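Toxin-like protein (Paenibacillus larvae subsp. larvae BRL-230010, PDB 5DZQ) probably transfers a single ADP-ribose unit from NAD+ to a target protein, as a toxin of the C3-like mono-ADP-ribosyltransferase group. Local coordinates at residues B[154-160]-B[205-211]; B[124-129]-B[191-195]. One frame throughout, in Å; residues are numbered along the deposited sequence.

How the interactions relate
From the N terminus, the chain first passes 124-129, the last turn of helix 118-128 and the residue after it, and then 154-160, a strand of the five-stranded mixed sheet. Strand 187-198 next brings 191-195 back to the helix end, so interaction 2 closes a loop with 61 residues between its segments. Segment 205-211 follows on the neighbouring antiparallel strand and pairs with 154-160, closing the 44-residue loop of interaction 1. The two loops therefore cross rather than nest. Interaction 2 seats the helix end on strand 187-198, and interaction 1 joins its neighbour, the central strand 203-211, to 154-160. They also touch directly: Thr210 OG1 lies 2.5 Å from Asp192 OD2, a probable hydrogen bond.

Interaction 1 (B[154-160]-B[205-211]); sequences VLTTLKV and IKIEATV
Glu208, whose CG rests 3.7 Å from Thr157 OG1, carries the one flat side-chain group of this contact, a carboxylate met by Lys206. Glu208 OE2 receives Lys206 NZ on its anti lone pair, the one turned away from OE1, 3.0 Å away, in a salt bridge; the same oxygen is hydrogen-bonded to Tyr195. Lys206 reaches there by a folded chain: CG stands anti to the backbone N, and bends at chi2 (57°), chi3 and chi4 bring its end nearer strand 154-160. Its CE lies 3.6 Å from Leu155 CD1, alongside that side chain, and NZ makes a weak bond of 3.4 Å to Thr157 OG1, which also binds a glycerol. Farther along, Lys159 lies beside Thr210, with Lys159 CE 3.4 Å from Thr210 OG1, the hydroxyl that Asp192 bonds.

The other side of the sheet is largely apolar. Val154 CG1 meets Ile207 CD1 at 3.8 Å, Thr156 sets its hydroxyl against Ile207, and Leu158 CD2 packs on Ala209 CB at 4.0 Å. Six backbone hydrogen bonds join the strands, with Leu155, Thr157 and Lys159 each donating to one residue and accepting from the residue two further on. This alternation, with a 25° angle between the strands, is that of a twisted parallel pair, here at the heart of the mixed sheet of an ADP-ribosyltransferase domain.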
loop_
_atom_site.group_PDB
_atom_site.type_symbol
_atom_site.label_atom_id
_atom_site.label_comp_id
_atom_site.label_asym_id
_atom_site.label_seq_id
_atom_site.Cartn_x
_atom_site.Cartn_y
_atom_site.Cartn_z
ATOM N N VAL B 154 0.937 12.163 -7.503
ATOM C CA VAL B 154 2.338 12.560 -7.495
ATOM C C VAL B 154 3.207 11.476 -8.114
ATOM O O VAL B 154 3.017 10.291 -7.852
ATOM C CB VAL B 154 2.824 12.857 -6.068
ATOM C CG1 VAL B 154 4.261 13.384 -6.100
ATOM C CG2 VAL B 154 1.898 13.873 -5.420
ATOM N N LEU B 155 4.140 11.888 -8.963
ATOM C CA LEU B 155 5.083 10.961 -9.559
ATOM C C LEU B 155 6.488 11.484 -9.312
ATOM O O LEU B 155 6.818 12.612 -9.686
ATOM C CB LEU B 155 4.808 10.802 -11.064
ATOM C CG LEU B 155 5.502 9.731 -11.922
ATOM C CD1 LEU B 155 6.956 10.010 -12.182
ATOM C CD2 LEU B 155 5.346 8.330 -11.340
ATOM N N THR B 156 7.320 10.654 -8.696
ATOM C CA THR B 156 8.719 10.997 -8.460
ATOM C C THR B 156 9.614 10.098 -9.294
ATOM O O THR B 156 9.484 8.889 -9.229
ATOM C CB THR B 156 9.097 10.837 -6.968
ATOM O OG1 THR B 156 8.214 11.630 -6.165
ATOM C CG2 THR B 156 10.532 11.276 -6.729
ATOM N N THR B 157 10.507 10.670 -10.095
ATOM C CA THR B 157 11.551 9.849 -10.707
ATOM C C THR B 157 12.864 10.147 -9.998
ATOM O O THR B 157 13.122 11.289 -9.626
ATOM C CB THR B 157 11.704 10.102 -12.224
ATOM O OG1 THR B 157 11.768 11.508 -12.477
ATOM C CG2 THR B 157 10.536 9.504 -12.990
ATOM N N LEU B 158 13.675 9.114 -9.795
ATOM C CA LEU B 158 14.931 9.248 -9.070
ATOM C C LEU B 158 16.080 8.681 -9.874
ATOM O O LEU B 158 16.001 7.561 -10.383
ATOM C CB LEU B 158 14.876 8.529 -7.714
ATOM C CG LEU B 158 13.807 8.952 -6.710
ATOM C CD1 LEU B 158 13.001 7.756 -6.226
ATOM C CD2 LEU B 158 14.446 9.670 -5.537
ATOM N N LYS B 159 17.155 9.447 -9.964
ATOM C CA LYS B 159 18.386 8.940 -10.543
ATOM C C LYS B 159 19.216 8.355 -9.410
ATOM O O LYS B 159 19.563 9.047 -8.455
ATOM C CB LYS B 159 19.139 10.048 -11.287
ATOM C CG LYS B 159 20.518 9.645 -11.794
ATOM C CD LYS B 159 21.155 10.757 -12.650
ATOM C CE LYS B 159 21.179 12.083 -11.905
ATOM N NZ LYS B 159 21.628 13.206 -12.779
ATOM N N VAL B 160 19.484 7.060 -9.486
ATOM C CA VAL B 160 20.269 6.395 -8.454
ATOM C C VAL B 160 21.636 6.111 -9.041
ATOM O O VAL B 160 21.740 5.415 -10.050
ATOM C CB VAL B 160 19.611 5.092 -7.975
ATOM C CG1 VAL B 160 20.303 4.567 -6.730
ATOM C CG2 VAL B 160 18.133 5.319 -7.700
ATOM N N ILE B 205 1.589 15.939 -10.282
ATOM C CA ILE B 205 2.703 16.676 -9.722
ATOM C C ILE B 205 3.934 15.829 -9.937
ATOM O O ILE B 205 4.005 14.697 -9.456
ATOM C CB ILE B 205 2.492 16.992 -8.228
ATOM C CG1 ILE B 205 1.382 18.036 -8.079
ATOM C CG2 ILE B 205 3.779 17.493 -7.601
ATOM C CD1 ILE B 205 0.834 18.161 -6.666
ATOM N N LYS B 206 4.885 16.366 -10.698
ATOM C CA LYS B 206 6.082 15.632 -11.089
ATOM C C LYS B 206 7.275 16.098 -10.270
ATOM O O LYS B 206 7.545 17.293 -10.178
ATOM C CB LYS B 206 6.354 15.810 -12.593
ATOM C CG LYS B 206 7.634 15.130 -13.126
ATOM C CD LYS B 206 7.640 13.630 -12.843
ATOM C CE LYS B 206 8.103 12.822 -14.043
ATOM N NZ LYS B 206 9.515 13.048 -14.433
ATOM N N ILE B 207 7.970 15.151 -9.650
ATOM C CA ILE B 207 9.185 15.445 -8.903
ATOM C C ILE B 207 10.355 14.704 -9.530
ATOM O O ILE B 207 10.307 13.493 -9.690
ATOM C CB ILE B 207 9.063 15.046 -7.407
ATOM C CG1 ILE B 207 7.909 15.813 -6.756
ATOM C CG2 ILE B 207 10.397 15.316 -6.677
ATOM C CD1 ILE B 207 7.504 15.294 -5.382
ATOM N N GLU B 208 11.401 15.432 -9.898
ATOM C CA GLU B 208 12.604 14.804 -10.425
ATOM C C GLU B 208 13.744 14.983 -9.422
ATOM O O GLU B 208 14.058 16.108 -9.023
ATOM C CB GLU B 208 12.955 15.389 -11.799
ATOM C CG GLU B 208 11.792 15.234 -12.779
ATOM C CD GLU B 208 12.137 15.663 -14.193
ATOM O OE1 GLU B 208 13.120 16.410 -14.365
ATOM O OE2 GLU B 208 11.417 15.246 -15.125
ATOM N N ALA B 209 14.351 13.874 -9.000
ATOM C CA ALA B 209 15.319 13.918 -7.908
ATOM C C ALA B 209 16.535 13.035 -8.162
ATOM O O ALA B 209 16.487 12.096 -8.962
ATOM C CB ALA B 209 14.652 13.516 -6.597
ATOM N N THR B 210 17.625 13.347 -7.472
ATOM C CA THR B 210 18.850 12.561 -7.564
ATOM C C THR B 210 19.270 12.056 -6.188
ATOM O O THR B 210 19.412 12.838 -5.260
ATOM C CB THR B 210 19.997 13.380 -8.172
ATOM O OG1 THR B 210 19.621 13.815 -9.484
ATOM C CG2 THR B 210 21.256 12.535 -8.271
ATOM N N VAL B 211 19.446 10.743 -6.061
ATOM C CA VAL B 211 19.863 10.140 -4.805
ATOM C C VAL B 211 21.298 10.555 -4.490
ATOM O O VAL B 211 22.153 10.570 -5.375
ATOM C CB VAL B 211 19.754 8.596 -4.851
ATOM C CG1 VAL B 211 20.424 7.959 -3.642
ATOM C CG2 VAL B 211 18.276 8.161 -4.933
#

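Interaction 2 (B[124-129]-B[191-195]); sequences LRDEYQ and IDKMY
A Met-aromatic contact between Met194 and Tyr128 packs the C-terminal turn of helix 118-128 against strand 187-198, the two segments running antiparallel with their axes 9.0 Å apart. Met194 SD lies 5.2 Å from the Tyr128 ring centroid and 66° off the ring normal, an oblique approach, and it also touches Tyr128 CB. The extended methionine chain carries Met194 CE on to Leu124, 3.6 Å from Leu124 CD2, where the two side chains cross nearly at right angles. Leu124 CD1 in turn lies over the rim of one face of the Tyr128 ring, while Ile191 CD1 comes obliquely to within 3.5 Å of Tyr128 CD2.

Around this apolar patch the polar chains use mostly their methylenes. Arg125 slides past Met194 in the opposite sense, Arg125 CD 3.3 Å from Met194 O. Gln129, just past the helix, stretches out with CG anti to the backbone N (chi1 -169°), which brings Gln129 OE1 to Met194 N at 3.0 Å, a weak bond bent to 129° at the hydrogen. The strand has a classic beta bulge here, Asp192 and Lys193 both facing Glu208. Between 124-129 and 191-195, then, sulfur, methyl and ring contacts predominate, with the bent Gln129 bond as a minor polar supplement.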
loop_
_atom_site.group_PDB
_atom_site.type_symbol
_atom_site.label_atom_id
_atom_site.label_comp_id
_atom_site.label_asym_id
_atom_site.label_seq_id
_atom_site.Cartn_x
_atom_site.Cartn_y
_atom_site.Cartn_z
ATOM N N LEU B 124 4.750 25.339 -2.707
ATOM C CA LEU B 124 5.316 24.009 -2.516
ATOM C C LEU B 124 6.666 23.891 -3.221
ATOM O O LEU B 124 7.641 23.426 -2.628
ATOM C CB LEU B 124 4.356 22.933 -3.026
ATOM C CG LEU B 124 4.785 21.477 -2.799
ATOM C CD1 LEU B 124 5.011 21.198 -1.322
ATOM C CD2 LEU B 124 3.771 20.492 -3.387
ATOM N N ARG B 125 6.715 24.325 -4.479
ATOM C CA ARG B 125 7.934 24.237 -5.279
ATOM C C ARG B 125 9.090 25.029 -4.659
ATOM O O ARG B 125 10.205 24.526 -4.565
ATOM C CB ARG B 125 7.667 24.718 -6.707
ATOM C CG ARG B 125 8.759 24.353 -7.707
ATOM C CD ARG B 125 8.405 24.839 -9.105
ATOM N NE ARG B 125 7.912 26.211 -9.067
ATOM C CZ ARG B 125 7.586 26.925 -10.139
ATOM N NH1 ARG B 125 7.705 26.396 -11.352
ATOM N NH2 ARG B 125 7.141 28.168 -9.998
ATOM N N ASP B 126 8.825 26.265 -4.241
ATOM C CA ASP B 126 9.837 27.074 -3.557
ATOM C C ASP B 126 10.318 26.390 -2.286
ATOM O O ASP B 126 11.502 26.417 -1.954
ATOM C CB ASP B 126 9.288 28.460 -3.221
ATOM C CG ASP B 126 9.262 29.381 -4.424
ATOM O OD1 ASP B 126 10.136 29.227 -5.304
ATOM O OD2 ASP B 126 8.374 30.257 -4.489
ATOM N N GLU B 127 9.385 25.760 -1.587
ATOM C CA GLU B 127 9.703 25.051 -0.366
ATOM C C GLU B 127 10.540 23.807 -0.654
ATOM O O GLU B 127 11.367 23.415 0.160
ATOM C CB GLU B 127 8.411 24.678 0.367
ATOM C CG GLU B 127 8.601 24.158 1.782
ATOM C CD GLU B 127 7.393 24.432 2.666
ATOM O OE1 GLU B 127 6.845 25.556 2.597
ATOM O OE2 GLU B 127 6.992 23.524 3.429
ATOM N N TYR B 128 10.346 23.205 -1.824
ATOM C CA TYR B 128 10.919 21.887 -2.121
ATOM C C TYR B 128 12.103 21.880 -3.095
ATOM O O TYR B 128 13.108 21.210 -2.853
ATOM C CB TYR B 128 9.827 20.969 -2.680
ATOM C CG TYR B 128 9.196 20.043 -1.664
ATOM C CD1 TYR B 128 8.914 20.476 -0.373
ATOM C CD2 TYR B 128 8.861 18.737 -2.006
ATOM C CE1 TYR B 128 8.330 19.624 0.552
ATOM C CE2 TYR B 128 8.275 17.881 -1.090
ATOM C CZ TYR B 128 8.013 18.328 0.187
ATOM O OH TYR B 128 7.427 17.471 1.095
ATOM N N GLN B 129 11.980 22.607 -4.202
ATOM C CA GLN B 129 12.945 22.483 -5.295
ATOM C C GLN B 129 14.339 22.993 -4.926
ATOM O O GLN B 129 14.489 24.060 -4.334
ATOM C CB GLN B 129 12.436 23.219 -6.539
ATOM C CG GLN B 129 13.246 22.925 -7.793
ATOM C CD GLN B 129 12.650 23.541 -9.040
ATOM O OE1 GLN B 129 11.565 23.157 -9.482
ATOM N NE2 GLN B 129 13.362 24.499 -9.624
ATOM N N ILE B 191 15.977 17.341 -4.741
ATOM C CA ILE B 191 14.910 17.595 -5.687
ATOM C C ILE B 191 15.444 18.549 -6.747
ATOM O O ILE B 191 15.715 19.719 -6.467
ATOM C CB ILE B 191 13.670 18.158 -4.984
ATOM C CG1 ILE B 191 13.078 17.067 -4.085
ATOM C CG2 ILE B 191 12.645 18.652 -5.995
ATOM C CD1 ILE B 191 11.863 17.490 -3.309
ATOM N N ASP B 192 15.642 18.021 -7.954
ATOM C CA ASP B 192 16.272 18.779 -9.033
ATOM C C ASP B 192 15.264 19.691 -9.716
ATOM O O ASP B 192 15.572 20.825 -10.066
ATOM C CB ASP B 192 16.895 17.836 -10.073
ATOM C CG ASP B 192 18.060 17.016 -9.520
ATOM O OD1 ASP B 192 18.983 17.595 -8.910
ATOM O OD2 ASP B 192 18.059 15.782 -9.718
ATOM N N LYS B 193 14.051 19.187 -9.905
ATOM C CA LYS B 193 13.031 19.928 -10.633
ATOM C C LYS B 193 11.656 19.495 -10.170
ATOM O O LYS B 193 11.460 18.355 -9.755
ATOM C CB LYS B 193 13.186 19.706 -12.137
ATOM C CG LYS B 193 12.564 20.776 -13.015
ATOM C CD LYS B 193 12.894 20.513 -14.476
ATOM C CE LYS B 193 12.500 21.677 -15.374
ATOM N NZ LYS B 193 12.896 21.430 -16.798
ATOM N N MET B 194 10.698 20.403 -10.240
ATOM C CA MET B 194 9.343 20.101 -9.806
ATOM C C MET B 194 8.347 20.830 -10.698
ATOM O O MET B 194 8.463 22.041 -10.886
ATOM C CB MET B 194 9.174 20.504 -8.338
ATOM C CG MET B 194 8.041 19.846 -7.619
ATOM S SD MET B 194 8.216 20.081 -5.829
ATOM C CE MET B 194 6.611 19.518 -5.289
ATOM N N TYR B 195 7.386 20.109 -11.272
ATOM C CA TYR B 195 6.422 20.756 -12.161
ATOM C C TYR B 195 5.138 19.974 -12.309
ATOM O O TYR B 195 5.032 18.823 -11.883
ATOM C CB TYR B 195 7.028 20.999 -13.560
ATOM C CG TYR B 195 7.611 19.764 -14.232
ATOM C CD1 TYR B 195 8.921 19.370 -13.973
ATOM C CD2 TYR B 195 6.870 19.013 -15.132
ATOM C CE1 TYR B 195 9.470 18.261 -14.585
ATOM C CE2 TYR B 195 7.411 17.891 -15.754
ATOM C CZ TYR B 195 8.714 17.526 -15.475
ATOM O OH TYR B 195 9.266 16.418 -16.067
#